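Local coordinates for protein berberine bridge enzyme-like 28 (Arabidopsis thaliana, PDB 5D79) that binds FAD as a secreted oxidoreductase of the berberine bridge enzyme-like family and takes part in the plant's adaptation to salt stress, at residues Tyr188-Arg193 with Asp283-Thr288; Gly221-Trp226 with Phe504-Arg509; Asn472-Asp477 with Asp522-Pro527. All coordinates share one frame; numbering follows the deposited sequence.

Contact 1: residues Tyr188-Arg193 with Asp283-Thr288; sequences YGTLLR and DLFIRT. With FAD (flavin-adenine dinucleotide), chain E.
Next to the pyrimidine edge of the flavin in the FAD pocket, the type I turn Gly189-Leu192 packs against Phe285 on strand 284-292. The CA of Thr190 sits 3.9 Å above the centroid of the Phe285 ring, only 3° off the ring normal, in a CH-pi contact. Thr190 CG2 extends the cover over the same face, near CE2; at the edge, Leu192 CD2 lies 3.6 Å from Phe285 CE1. With CG anti to the backbone N (chi1 174°), the Phe285 ring reaches across to the turn. An alanine here would probably open a gap beneath Thr190 and leave Leu192 CD2 without its aromatic partner. Just before the turn, Tyr188 N donates to FAD O2 over 3.1 Å, and its carbonyl O receives a weak bond from FAD N3, which also lies over one face of the Tyr188 phenol ring. Arg287 NH2 approaches the edge of that ring, 3.6 Å from Tyr188 CE1, and is bonded to Thr401. Arg193 NH1 gives Leu284 O a weak bond and also binds Pro281 O, while Arg193 NE donates to Phe403 O. Strand 284-292 runs between strands 298-306 and 396-402 of the seven-stranded antiparallel sheet, with Leu284 packed on helix 310-320.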
loop_
_atom_site.group_PDB
_atom_site.type_symbol
_atom_site.label_atom_id
_atom_site.label_comp_id
_atom_site.label_asym_id
_atom_site.label_seq_id
_atom_site.Cartn_x
_atom_site.Cartn_y
_atom_site.Cartn_z
ATOM N N TYR A 188 -0.866 0.068 6.141
ATOM C CA TYR A 188 -0.194 0.187 7.433
ATOM C C TYR A 188 0.920 1.239 7.379
ATOM O O TYR A 188 1.445 1.570 6.306
ATOM C CB TYR A 188 0.370 -1.168 7.897
ATOM C CG TYR A 188 1.548 -1.715 7.101
ATOM C CD1 TYR A 188 2.833 -1.204 7.264
ATOM C CD2 TYR A 188 1.379 -2.766 6.213
ATOM C CE1 TYR A 188 3.909 -1.702 6.545
ATOM C CE2 TYR A 188 2.452 -3.275 5.487
ATOM C CZ TYR A 188 3.717 -2.740 5.658
ATOM O OH TYR A 188 4.783 -3.256 4.945
ATOM N N GLY A 189 1.270 1.752 8.552
ATOM C CA GLY A 189 2.317 2.746 8.719
ATOM C C GLY A 189 2.648 2.772 10.201
ATOM O O GLY A 189 2.295 1.834 10.930
ATOM N N THR A 190 3.274 3.844 10.671
ATOM C CA THR A 190 3.814 3.866 12.027
ATOM C C THR A 190 2.802 3.903 13.190
ATOM O O THR A 190 3.211 3.929 14.352
ATOM C CB THR A 190 4.752 5.062 12.204
ATOM O OG1 THR A 190 4.016 6.268 12.005
ATOM C CG2 THR A 190 5.868 4.997 11.185
ATOM N N LEU A 191 1.502 3.901 12.897
ATOM C CA LEU A 191 0.491 3.919 13.953
ATOM C C LEU A 191 -0.332 2.637 14.002
ATOM O O LEU A 191 -1.343 2.577 14.690
ATOM C CB LEU A 191 -0.454 5.111 13.774
ATOM C CG LEU A 191 0.029 6.531 14.096
ATOM C CD1 LEU A 191 -0.936 7.585 13.534
ATOM C CD2 LEU A 191 0.205 6.710 15.593
ATOM N N LEU A 192 0.094 1.608 13.275
ATOM C CA LEU A 192 -0.732 0.414 13.117
ATOM C C LEU A 192 -0.925 -0.336 14.422
ATOM O O LEU A 192 -1.936 -1.002 14.607
ATOM C CB LEU A 192 -0.138 -0.536 12.074
ATOM C CG LEU A 192 0.857 -1.633 12.483
ATOM C CD1 LEU A 192 0.974 -2.649 11.353
ATOM C CD2 LEU A 192 2.212 -1.041 12.797
ATOM N N ARG A 193 0.034 -0.229 15.332
ATOM C CA ARG A 193 -0.062 -0.979 16.578
ATOM C C ARG A 193 -1.010 -0.278 17.542
ATOM O O ARG A 193 -1.523 -0.869 18.474
ATOM C CB ARG A 193 1.325 -1.167 17.210
ATOM C CG ARG A 193 2.315 -1.987 16.354
ATOM C CD ARG A 193 3.505 -2.459 17.194
ATOM N NE ARG A 193 3.130 -3.452 18.207
ATOM C CZ ARG A 193 3.000 -3.201 19.510
ATOM N NH1 ARG A 193 3.210 -1.982 19.988
ATOM N NH2 ARG A 193 2.660 -4.174 20.343
ATOM N N ASP A 283 1.699 2.103 22.202
ATOM C CA ASP A 283 2.314 3.405 21.934
ATOM C C ASP A 283 3.698 3.315 21.264
ATOM O O ASP A 283 4.155 4.276 20.665
ATOM C CB ASP A 283 2.426 4.208 23.241
ATOM C CG ASP A 283 1.080 4.723 23.737
ATOM O OD1 ASP A 283 0.188 4.962 22.895
ATOM O OD2 ASP A 283 0.915 4.894 24.966
ATOM N N LEU A 284 4.339 2.153 21.357
ATOM C CA LEU A 284 5.690 1.959 20.834
ATOM C C LEU A 284 5.746 1.155 19.530
ATOM O O LEU A 284 5.367 -0.011 19.482
ATOM C CB LEU A 284 6.576 1.271 21.886
ATOM C CG LEU A 284 8.045 1.039 21.510
ATOM C CD1 LEU A 284 8.682 2.339 21.039
ATOM C CD2 LEU A 284 8.826 0.480 22.695
ATOM N N PHE A 285 6.255 1.805 18.490
ATOM C CA PHE A 285 6.460 1.212 17.179
ATOM C C PHE A 285 7.945 1.056 16.929
ATOM O O PHE A 285 8.656 2.050 16.909
ATOM C CB PHE A 285 5.833 2.096 16.092
ATOM C CG PHE A 285 6.108 1.630 14.681
ATOM C CD1 PHE A 285 5.321 0.657 14.090
ATOM C CD2 PHE A 285 7.152 2.177 13.942
ATOM C CE1 PHE A 285 5.575 0.233 12.789
ATOM C CE2 PHE A 285 7.404 1.758 12.641
ATOM C CZ PHE A 285 6.612 0.788 12.068
ATOM N N ILE A 286 8.413 -0.176 16.741
ATOM C CA ILE A 286 9.827 -0.426 16.463
ATOM C C ILE A 286 10.040 -1.276 15.201
ATOM O O ILE A 286 9.785 -2.485 15.192
ATOM C CB ILE A 286 10.539 -1.139 17.646
ATOM C CG1 ILE A 286 9.875 -0.835 18.980
ATOM C CG2 ILE A 286 12.024 -0.774 17.702
ATOM C CD1 ILE A 286 10.415 -1.697 20.068
ATOM N N ARG A 287 10.541 -0.635 14.157
ATOM C CA ARG A 287 10.826 -1.282 12.878
ATOM C C ARG A 287 12.326 -1.599 12.697
ATOM O O ARG A 287 13.197 -0.872 13.170
ATOM C CB ARG A 287 10.319 -0.391 11.730
ATOM C CG ARG A 287 11.031 -0.585 10.383
ATOM C CD ARG A 287 10.314 0.117 9.224
ATOM N NE ARG A 287 8.957 -0.403 9.029
ATOM C CZ ARG A 287 8.053 0.157 8.230
ATOM N NH1 ARG A 287 8.366 1.258 7.550
ATOM N NH2 ARG A 287 6.843 -0.367 8.115
ATOM N N THR A 288 12.613 -2.705 12.023
ATOM C CA THR A 288 13.972 -3.090 11.702
ATOM C C THR A 288 14.120 -3.137 10.187
ATOM O O THR A 288 13.361 -3.820 9.494
ATOM C CB THR A 288 14.337 -4.469 12.316
ATOM O OG1 THR A 288 14.291 -4.398 13.753
ATOM C CG2 THR A 288 15.723 -4.916 11.877
HETATM P PA FAD E . -2.751 2.801 -7.767
HETATM O O1A FAD E . -1.841 2.116 -8.755
HETATM O O2A FAD E . -3.350 4.078 -8.308
HETATM O O5B FAD E . -3.890 1.766 -7.274
HETATM C C5B FAD E . -3.562 0.439 -6.888
HETATM C C4B FAD E . -4.754 -0.522 -7.002
HETATM O O4B FAD E . -5.891 0.069 -6.399
HETATM C C3B FAD E . -5.101 -0.805 -8.456
HETATM O O3B FAD E . -5.536 -2.137 -8.627
HETATM C C2B FAD E . -6.222 0.179 -8.735
HETATM O O2B FAD E . -7.101 -0.271 -9.751
HETATM C C1B FAD E . -6.888 0.334 -7.371
HETATM N N9A FAD E . -7.506 1.657 -7.135
HETATM C C8A FAD E . -6.898 2.886 -7.011
HETATM N N7A FAD E . -7.858 3.819 -6.781
HETATM C C5A FAD E . -9.066 3.207 -6.755
HETATM C C6A FAD E . -10.370 3.666 -6.565
HETATM N N6A FAD E . -10.602 4.894 -6.116
HETATM N N1A FAD E . -11.421 2.770 -6.594
HETATM C C2A FAD E . -11.182 1.429 -6.802
HETATM N N3A FAD E . -9.889 0.983 -6.994
HETATM C C4A FAD E . -8.851 1.850 -6.971
HETATM N N1 FAD E . 1.677 0.212 1.466
HETATM C C2 FAD E . 1.615 0.093 2.845
HETATM O O2 FAD E . 0.542 -0.160 3.404
HETATM N N3 FAD E . 2.768 0.282 3.597
HETATM C C4 FAD E . 3.979 0.582 2.995
HETATM O O4 FAD E . 4.952 0.855 3.700
HETATM C C4X FAD E . 4.032 0.722 1.608
HETATM N N5 FAD E . 5.190 1.153 0.978
HETATM C C5X FAD E . 5.131 1.578 -0.341
HETATM C C6 FAD E . 6.201 2.246 -0.934
HETATM C C7 FAD E . 6.130 2.661 -2.266
HETATM C C7M FAD E . 7.292 3.368 -2.897
HETATM C C8 FAD E . 4.962 2.449 -3.003
HETATM C C8M FAD E . 4.868 2.862 -4.442
HETATM C C9 FAD E . 3.896 1.780 -2.413
HETATM C C9A FAD E . 3.994 1.300 -1.103
HETATM N N10 FAD E . 2.948 0.601 -0.521
HETATM C C10 FAD E . 2.861 0.563 0.857
HETATM C "C1'" FAD E . 1.889 -0.030 -1.371
HETATM C "C2'" FAD E . 0.706 0.880 -1.646
HETATM O "O2'" FAD E . 0.014 1.114 -0.439
HETATM C "C3'" FAD E . -0.181 0.185 -2.671
HETATM O "O3'" FAD E . 0.532 0.095 -3.886
HETATM C "C4'" FAD E . -1.447 0.957 -2.949
HETATM O "O4'" FAD E . -2.432 0.090 -3.447
HETATM C "C5'" FAD E . -1.182 1.978 -4.033
HETATM O "O5'" FAD E . -2.240 2.909 -4.045
HETATM P P FAD E . -2.217 4.037 -5.184
HETATM O O1P FAD E . -3.544 4.746 -5.230
HETATM O O2P FAD E . -1.086 5.009 -4.957
HETATM O O3P FAD E . -1.865 3.110 -6.457
#

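Contact 2: residues Gly221-Trp226 with Phe504-Arg509; sequences GEDYFW and FERLVR
Trp226 and Arg506 form a stacked cation-pi pair where helix 222-227 of the FAD-binding PCMH-type region meets helix 504-514 of the berberine-like C-terminal region. The short helical segments approach to 10.2 Å with a crossing angle of -121°. The tight part lies on the indole. The Arg506 guanidinium rests nearly flat on it, planes 17° apart, with CZ of Arg506 3.8 Å from the centroid of the Trp226 five-membered ring. Extended from CG to NE, the arginine chain follows the same face, and its CD stands 3.5 Å above the centroid of the Trp226 six-membered ring in a CH-pi contact. Buried Leu507 adds an apolar contact, its CD2 3.6 Å from Trp226 CZ3, and packs also on Phe500 of helix 488-500. Toward solvent the contact thins to polar ends. In one of two modelled conformers, Asp223 OD1 takes both NE and NH2 of Arg506 side-on, within the guanidinium plane; the NE bond to Asp223 OD1 measures 2.9 Å, whereas the shorter NH2 distance is doubtful. Exposed Glu222 turns instead to a salt bridge with Arg217, and Arg509 pairs with Glu505 one turn back in its own helix. Trp226 NE1 and Arg506 NH1, 3.4 Å apart, are two donors and do not bond; NE1 gives its hydrogen to Tyr413 O.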
loop_
_atom_site.group_PDB
_atom_site.type_symbol
_atom_site.label_atom_id
_atom_site.label_comp_id
_atom_site.label_asym_id
_atom_site.label_seq_id
_atom_site.Cartn_x
_atom_site.Cartn_y
_atom_site.Cartn_z
ATOM N N GLY A 221 -24.640 -0.814 1.480
ATOM C CA GLY A 221 -24.787 -1.977 2.339
ATOM C C GLY A 221 -23.508 -2.356 3.066
ATOM O O GLY A 221 -22.418 -1.977 2.640
ATOM N N GLU A 222 -23.635 -3.108 4.161
ATOM C CA GLU A 222 -22.493 -3.411 5.020
ATOM C C GLU A 222 -21.497 -4.339 4.345
ATOM O O GLU A 222 -20.299 -4.205 4.557
ATOM C CB GLU A 222 -22.954 -4.016 6.350
ATOM C CG GLU A 222 -23.570 -2.999 7.298
ATOM C CD GLU A 222 -22.614 -1.871 7.649
ATOM O OE1 GLU A 222 -21.633 -2.137 8.367
ATOM O OE2 GLU A 222 -22.837 -0.722 7.202
ATOM N N ASP A 223 -21.994 -5.274 3.535
ATOM C CA ASP A 223 -21.137 -6.201 2.794
ATOM C C ASP A 223 -20.241 -5.427 1.820
ATOM O O ASP A 223 -19.032 -5.661 1.728
ATOM C CB ASP A 223 -21.981 -7.241 2.033
ATOM C CG ASP A 223 -22.048 -8.596 2.742
ATOM O OD1 ASP A 223 -21.265 -8.821 3.687
ATOM O OD2 ASP A 223 -22.879 -9.445 2.338
ATOM N N TYR A 224 -20.849 -4.503 1.085
ATOM C CA TYR A 224 -20.104 -3.683 0.148
ATOM C C TYR A 224 -19.080 -2.840 0.913
ATOM O O TYR A 224 -17.898 -2.795 0.546
ATOM C CB TYR A 224 -21.070 -2.800 -0.653
ATOM C CG TYR A 224 -20.635 -2.433 -2.066
ATOM C CD1 TYR A 224 -19.283 -2.297 -2.414
ATOM C CD2 TYR A 224 -21.591 -2.207 -3.053
ATOM C CE1 TYR A 224 -18.913 -1.953 -3.707
ATOM C CE2 TYR A 224 -21.232 -1.865 -4.336
ATOM C CZ TYR A 224 -19.899 -1.734 -4.664
ATOM O OH TYR A 224 -19.589 -1.392 -5.963
ATOM N N PHE A 225 -19.542 -2.182 1.980
ATOM C CA PHE A 225 -18.693 -1.318 2.808
ATOM C C PHE A 225 -17.510 -2.072 3.414
ATOM O O PHE A 225 -16.442 -1.517 3.669
ATOM C CB PHE A 225 -19.513 -0.670 3.927
ATOM C CG PHE A 225 -18.752 0.375 4.697
ATOM C CD1 PHE A 225 -18.402 1.577 4.096
ATOM C CD2 PHE A 225 -18.373 0.152 6.011
ATOM C CE1 PHE A 225 -17.683 2.535 4.793
ATOM C CE2 PHE A 225 -17.658 1.104 6.711
ATOM C CZ PHE A 225 -17.311 2.297 6.104
ATOM N N TRP A 226 -17.710 -3.355 3.645
ATOM C CA TRP A 226 -16.672 -4.183 4.221
ATOM C C TRP A 226 -15.623 -4.486 3.149
ATOM O O TRP A 226 -14.424 -4.280 3.358
ATOM C CB TRP A 226 -17.311 -5.453 4.807
ATOM C CG TRP A 226 -16.388 -6.505 5.320
ATOM C CD1 TRP A 226 -15.896 -6.620 6.587
ATOM C CD2 TRP A 226 -15.883 -7.628 4.588
ATOM N NE1 TRP A 226 -15.095 -7.730 6.681
ATOM C CE2 TRP A 226 -15.073 -8.367 5.466
ATOM C CE3 TRP A 226 -16.025 -8.070 3.271
ATOM C CZ2 TRP A 226 -14.412 -9.528 5.067
ATOM C CZ3 TRP A 226 -15.374 -9.218 2.880
ATOM C CH2 TRP A 226 -14.579 -9.934 3.769
ATOM N N PHE A 504 -11.608 -14.775 2.138
ATOM C CA PHE A 504 -11.766 -14.878 0.689
ATOM C C PHE A 504 -13.196 -15.241 0.251
ATOM O O PHE A 504 -13.712 -14.662 -0.705
ATOM C CB PHE A 504 -10.780 -15.896 0.114
ATOM C CG PHE A 504 -10.944 -16.128 -1.372
ATOM C CD1 PHE A 504 -10.561 -15.148 -2.289
ATOM C CD2 PHE A 504 -11.472 -17.325 -1.851
ATOM C CE1 PHE A 504 -10.705 -15.359 -3.654
ATOM C CE2 PHE A 504 -11.621 -17.542 -3.208
ATOM C CZ PHE A 504 -11.237 -16.555 -4.116
ATOM N N GLU A 505 -13.837 -16.175 0.956
ATOM C CA GLU A 505 -15.175 -16.621 0.568
ATOM C C GLU A 505 -16.192 -15.493 0.671
ATOM O O GLU A 505 -16.989 -15.303 -0.245
ATOM C CB GLU A 505 -15.619 -17.817 1.407
ATOM C CG GLU A 505 -14.836 -19.087 1.094
ATOM C CD GLU A 505 -14.918 -19.535 -0.380
ATOM O OE1 GLU A 505 -15.959 -19.308 -1.046
ATOM O OE2 GLU A 505 -13.923 -20.124 -0.860
ATOM N N ARG A 506 -16.151 -14.726 1.761
ATOM C CA ARG A 506 -17.058 -13.583 1.896
ATOM C C ARG A 506 -16.878 -12.562 0.765
ATOM O O ARG A 506 -17.860 -12.118 0.165
ATOM C CB ARG A 506 -16.883 -12.886 3.246
ATOM C CG ARG A 506 -17.868 -11.737 3.415
ATOM C CD ARG A 506 -17.825 -11.058 4.774
ATOM N NE ARG A 506 -18.862 -10.030 4.846
ATOM C CZ ARG A 506 -19.004 -9.156 5.836
ATOM N NH1 ARG A 506 -18.177 -9.173 6.866
ATOM N NH2 ARG A 506 -19.979 -8.262 5.788
ATOM N N LEU A 507 -15.626 -12.199 0.482
ATOM C CA LEU A 507 -15.305 -11.271 -0.597
ATOM C C LEU A 507 -15.945 -11.716 -1.917
ATOM O O LEU A 507 -16.496 -10.894 -2.657
ATOM C CB LEU A 507 -13.787 -11.146 -0.759
ATOM C CG LEU A 507 -13.076 -10.297 0.288
ATOM C CD1 LEU A 507 -11.604 -10.646 0.350
ATOM C CD2 LEU A 507 -13.280 -8.819 -0.019
ATOM N N VAL A 508 -15.873 -13.023 -2.189
ATOM C CA VAL A 508 -16.461 -13.627 -3.389
ATOM C C VAL A 508 -17.985 -13.532 -3.370
ATOM O O VAL A 508 -18.610 -13.261 -4.398
ATOM C CB VAL A 508 -16.024 -15.109 -3.539
ATOM C CG1 VAL A 508 -17.027 -15.907 -4.355
ATOM C CG2 VAL A 508 -14.647 -15.191 -4.178
ATOM N N ARG A 509 -18.580 -13.731 -2.198
ATOM C CA ARG A 509 -20.021 -13.553 -2.057
ATOM C C ARG A 509 -20.390 -12.090 -2.321
ATOM O O ARG A 509 -21.283 -11.798 -3.126
ATOM C CB ARG A 509 -20.502 -13.988 -0.667
ATOM C CG ARG A 509 -20.231 -15.456 -0.320
ATOM C CD ARG A 509 -20.655 -16.422 -1.421
ATOM N NE ARG A 509 -20.734 -17.807 -0.942
ATOM C CZ ARG A 509 -19.739 -18.687 -1.000
ATOM N NH1 ARG A 509 -18.567 -18.340 -1.521
ATOM N NH2 ARG A 509 -19.915 -19.916 -0.537
#

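Contact 3: residues Asn472-Asp477 with Asp522-Pro527. With FAD (flavin-adenine dinucleotide), chain E.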
loop_
_atom_site.group_PDB
_atom_site.type_symbol
_atom_site.label_atom_id
_atom_site.label_comp_id
_atom_site.label_asym_id
_atom_site.label_seq_id
_atom_site.Cartn_x
_atom_site.Cartn_y
_atom_site.Cartn_z
ATOM N N ASN A 472 -1.717 -4.964 -0.835
ATOM C CA ASN A 472 -1.147 -3.684 -1.247
ATOM C C ASN A 472 0.263 -3.853 -1.816
ATOM O O ASN A 472 0.791 -2.950 -2.455
ATOM C CB ASN A 472 -1.138 -2.685 -0.084
ATOM C CG ASN A 472 -2.374 -1.796 -0.069
ATOM O OD1 ASN A 472 -3.061 -1.652 -1.078
ATOM N ND2 ASN A 472 -2.650 -1.190 1.069
ATOM N N PHE A 473 0.871 -5.014 -1.591
ATOM C CA PHE A 473 2.097 -5.375 -2.308
ATOM C C PHE A 473 1.752 -6.418 -3.386
ATOM O O PHE A 473 2.109 -7.585 -3.253
ATOM C CB PHE A 473 3.177 -5.926 -1.352
ATOM C CG PHE A 473 3.648 -4.942 -0.293
ATOM C CD1 PHE A 473 3.711 -3.577 -0.552
ATOM C CD2 PHE A 473 4.029 -5.391 0.971
ATOM C CE1 PHE A 473 4.147 -2.674 0.431
ATOM C CE2 PHE A 473 4.456 -4.499 1.958
ATOM C CZ PHE A 473 4.517 -3.140 1.685
ATOM N N LYS A 474 1.041 -6.006 -4.435
ATOM C CA LYS A 474 0.593 -6.943 -5.472
ATOM C C LYS A 474 1.756 -7.719 -6.112
ATOM O O LYS A 474 2.782 -7.139 -6.479
ATOM C CB LYS A 474 -0.202 -6.214 -6.567
ATOM C CG LYS A 474 -1.717 -6.373 -6.475
ATOM C CD LYS A 474 -2.379 -5.910 -7.762
ATOM C CE LYS A 474 -3.748 -5.276 -7.510
ATOM N NZ LYS A 474 -4.242 -4.549 -8.723
ATOM N N ASP A 475 1.580 -9.035 -6.234
ATOM C CA ASP A 475 2.623 -9.912 -6.747
ATOM C C ASP A 475 2.033 -10.976 -7.695
ATOM O O ASP A 475 1.421 -11.957 -7.270
ATOM C CB ASP A 475 3.375 -10.554 -5.572
ATOM C CG ASP A 475 4.596 -11.355 -6.009
ATOM O OD1 ASP A 475 5.031 -11.248 -7.188
ATOM O OD2 ASP A 475 5.120 -12.097 -5.148
ATOM N N MET A 476 2.220 -10.757 -8.991
ATOM C CA MET A 476 1.750 -11.687 -10.014
ATOM C C MET A 476 2.387 -13.060 -9.890
ATOM O O MET A 476 1.861 -14.043 -10.416
ATOM C CB MET A 476 2.041 -11.124 -11.402
ATOM C CG MET A 476 1.426 -9.781 -11.626
ATOM S SD MET A 476 -0.331 -10.005 -11.792
ATOM C CE MET A 476 -0.413 -10.037 -13.585
ATOM N N ASP A 477 3.530 -13.109 -9.210
ATOM C CA ASP A 477 4.271 -14.351 -9.015
ATOM C C ASP A 477 3.548 -15.317 -8.079
ATOM O O ASP A 477 3.872 -16.504 -8.056
ATOM C CB ASP A 477 5.681 -14.065 -8.481
ATOM C CG ASP A 477 6.592 -13.445 -9.533
ATOM O OD1 ASP A 477 6.210 -13.430 -10.730
ATOM O OD2 ASP A 477 7.697 -12.990 -9.162
ATOM N N ASP A 522 -9.230 -7.428 -12.886
ATOM C CA ASP A 522 -7.856 -7.379 -13.384
ATOM C C ASP A 522 -7.260 -8.784 -13.331
ATOM O O ASP A 522 -7.995 -9.775 -13.246
ATOM C CB ASP A 522 -6.987 -6.374 -12.599
ATOM C CG ASP A 522 -7.122 -6.498 -11.090
ATOM O OD1 ASP A 522 -7.243 -7.611 -10.559
ATOM O OD2 ASP A 522 -7.080 -5.459 -10.412
ATOM N N GLU A 523 -5.936 -8.873 -13.360
ATOM C CA GLU A 523 -5.266 -10.169 -13.428
ATOM C C GLU A 523 -5.289 -10.989 -12.116
ATOM O O GLU A 523 -4.945 -12.177 -12.119
ATOM C CB GLU A 523 -3.823 -9.957 -13.891
ATOM C CG GLU A 523 -3.676 -9.549 -15.370
ATOM C CD GLU A 523 -4.101 -8.111 -15.665
ATOM O OE1 GLU A 523 -4.161 -7.293 -14.719
ATOM O OE2 GLU A 523 -4.370 -7.806 -16.849
ATOM N N GLN A 524 -5.696 -10.361 -11.011
ATOM C CA GLN A 524 -5.783 -11.028 -9.707
ATOM C C GLN A 524 -7.090 -10.709 -8.944
ATOM O O GLN A 524 -7.199 -10.953 -7.734
ATOM C CB GLN A 524 -4.581 -10.642 -8.836
ATOM C CG GLN A 524 -3.338 -11.487 -9.038
ATOM C CD GLN A 524 -2.272 -11.222 -7.978
ATOM O OE1 GLN A 524 -2.294 -10.187 -7.304
ATOM N NE2 GLN A 524 -1.340 -12.161 -7.818
ATOM N N SER A 525 -8.082 -10.171 -9.642
ATOM C CA SER A 525 -9.308 -9.729 -8.978
ATOM C C SER A 525 -10.091 -10.895 -8.344
ATOM O O SER A 525 -9.907 -12.067 -8.705
ATOM C CB SER A 525 -10.198 -8.957 -9.965
ATOM O OG SER A 525 -10.562 -9.762 -11.068
ATOM N N ILE A 526 -10.945 -10.552 -7.381
ATOM C CA ILE A 526 -11.796 -11.517 -6.701
ATOM C C ILE A 526 -12.784 -12.091 -7.706
ATOM O O ILE A 526 -13.434 -11.328 -8.427
ATOM C CB ILE A 526 -12.557 -10.857 -5.525
ATOM C CG1 ILE A 526 -11.582 -10.272 -4.491
ATOM C CG2 ILE A 526 -13.537 -11.830 -4.878
ATOM C CD1 ILE A 526 -10.726 -11.299 -3.776
ATOM N N PRO A 527 -12.894 -13.437 -7.774
ATOM C CA PRO A 527 -13.788 -14.074 -8.748
ATOM C C PRO A 527 -15.244 -14.165 -8.289
ATOM O O PRO A 527 -15.563 -14.070 -7.099
ATOM C CB PRO A 527 -13.190 -15.473 -8.886
ATOM C CG PRO A 527 -12.689 -15.763 -7.508
ATOM C CD PRO A 527 -12.122 -14.441 -7.019
HETATM P PA FAD E . -2.751 2.801 -7.767
HETATM O O1A FAD E . -1.841 2.116 -8.755
HETATM O O2A FAD E . -3.350 4.078 -8.308
HETATM O O5B FAD E . -3.890 1.766 -7.274
HETATM C C5B FAD E . -3.562 0.439 -6.888
HETATM C C4B FAD E . -4.754 -0.522 -7.002
HETATM O O4B FAD E . -5.891 0.069 -6.399
HETATM C C3B FAD E . -5.101 -0.805 -8.456
HETATM O O3B FAD E . -5.536 -2.137 -8.627
HETATM C C2B FAD E . -6.222 0.179 -8.735
HETATM O O2B FAD E . -7.101 -0.271 -9.751
HETATM C C1B FAD E . -6.888 0.334 -7.371
HETATM N N9A FAD E . -7.506 1.657 -7.135
HETATM C C8A FAD E . -6.898 2.886 -7.011
HETATM N N7A FAD E . -7.858 3.819 -6.781
HETATM C C5A FAD E . -9.066 3.207 -6.755
HETATM C C6A FAD E . -10.370 3.666 -6.565
HETATM N N6A FAD E . -10.602 4.894 -6.116
HETATM N N1A FAD E . -11.421 2.770 -6.594
HETATM C C2A FAD E . -11.182 1.429 -6.802
HETATM N N3A FAD E . -9.889 0.983 -6.994
HETATM C C4A FAD E . -8.851 1.850 -6.971
HETATM N N1 FAD E . 1.677 0.212 1.466
HETATM C C2 FAD E . 1.615 0.093 2.845
HETATM O O2 FAD E . 0.542 -0.160 3.404
HETATM N N3 FAD E . 2.768 0.282 3.597
HETATM C C4 FAD E . 3.979 0.582 2.995
HETATM O O4 FAD E . 4.952 0.855 3.700
HETATM C C4X FAD E . 4.032 0.722 1.608
HETATM N N5 FAD E . 5.190 1.153 0.978
HETATM C C5X FAD E . 5.131 1.578 -0.341
HETATM C C6 FAD E . 6.201 2.246 -0.934
HETATM C C7 FAD E . 6.130 2.661 -2.266
HETATM C C7M FAD E . 7.292 3.368 -2.897
HETATM C C8 FAD E . 4.962 2.449 -3.003
HETATM C C8M FAD E . 4.868 2.862 -4.442
HETATM C C9 FAD E . 3.896 1.780 -2.413
HETATM C C9A FAD E . 3.994 1.300 -1.103
HETATM N N10 FAD E . 2.948 0.601 -0.521
HETATM C C10 FAD E . 2.861 0.563 0.857
HETATM C "C1'" FAD E . 1.889 -0.030 -1.371
HETATM C "C2'" FAD E . 0.706 0.880 -1.646
HETATM O "O2'" FAD E . 0.014 1.114 -0.439
HETATM C "C3'" FAD E . -0.181 0.185 -2.671
HETATM O "O3'" FAD E . 0.532 0.095 -3.886
HETATM C "C4'" FAD E . -1.447 0.957 -2.949
HETATM O "O4'" FAD E . -2.432 0.090 -3.447
HETATM C "C5'" FAD E . -1.182 1.978 -4.033
HETATM O "O5'" FAD E . -2.240 2.909 -4.045
HETATM P P FAD E . -2.217 4.037 -5.184
HETATM O O1P FAD E . -3.544 4.746 -5.230
HETATM O O2P FAD E . -1.086 5.009 -4.957
HETATM O O3P FAD E . -1.865 3.110 -6.457
#
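In the FAD pocket, along the cofactor from its flavin ring to the adenosine ribose, Lys474 and Asp522 reach toward each other tip to tip, joining two loops. Lys474 NZ donates to FAD O3B over 2.7 Å, whereas its salt bridge to Asp522 OD2 is long and weak at 3.4 Å. Asp522 OD2 has a further partner in Ser234; through its weak bridge Asp522 is probably a second-shell partner of the ammonium that grips the ribose. On the same loop as the lysine, Asn472 OD1 accepts from FAD O4' at 3.0 Å, and Phe473 CE1 comes within 3.5 Å of FAD C10 at an oblique angle. Each of the two loops in this C-terminal berberine-like region contains an Asx turn. Asp522 CG lies between the backbone N and the carbonyl carbon (chi1 47°), which brings OD1 within 3.2 Å of Gln524 N; in the other loop, Asp475 OD1 accepts from Asp477 N. That second carboxylate also pairs with Lys366 and Lys368. Gln524 ties the two turns together: its NE2 meets Asp475 O at 2.8 Å from above the carbonyl plane, 54° out of it, and bonds Gly479 O as well, while its OE1 takes the hydroxyl of Tyr499. Beside it, the bent chain of Met476 brings CE to 3.4 Å from Glu523 CB, the Glu523 carboxylate being held by Tyr121 N and Arg105.

Contacts 1 and 3 are buried and both touch FAD, one at the flavin pyrimidine edge and the other from the flavin ring along the ribityl chain to the adenosine ribose; they meet where the Tyr188 hydroxyl packs on Phe473. Contact 1 joins the FAD-binding region to the large antiparallel sheet, mainly through apolar and CH-pi packing, whereas contact 3 joins two loops by polar side-chain bonds. Contact 2 is partly exposed, away from the cofactor, and pairs a charged guanidinium with an indole between helices. It adjoins contact 3 directly: Val508 packs on Ile526 and Pro527, and Phe504 on Pro527, though the centres lie about 17 Å apart. Contacts 1 and 2 do not touch.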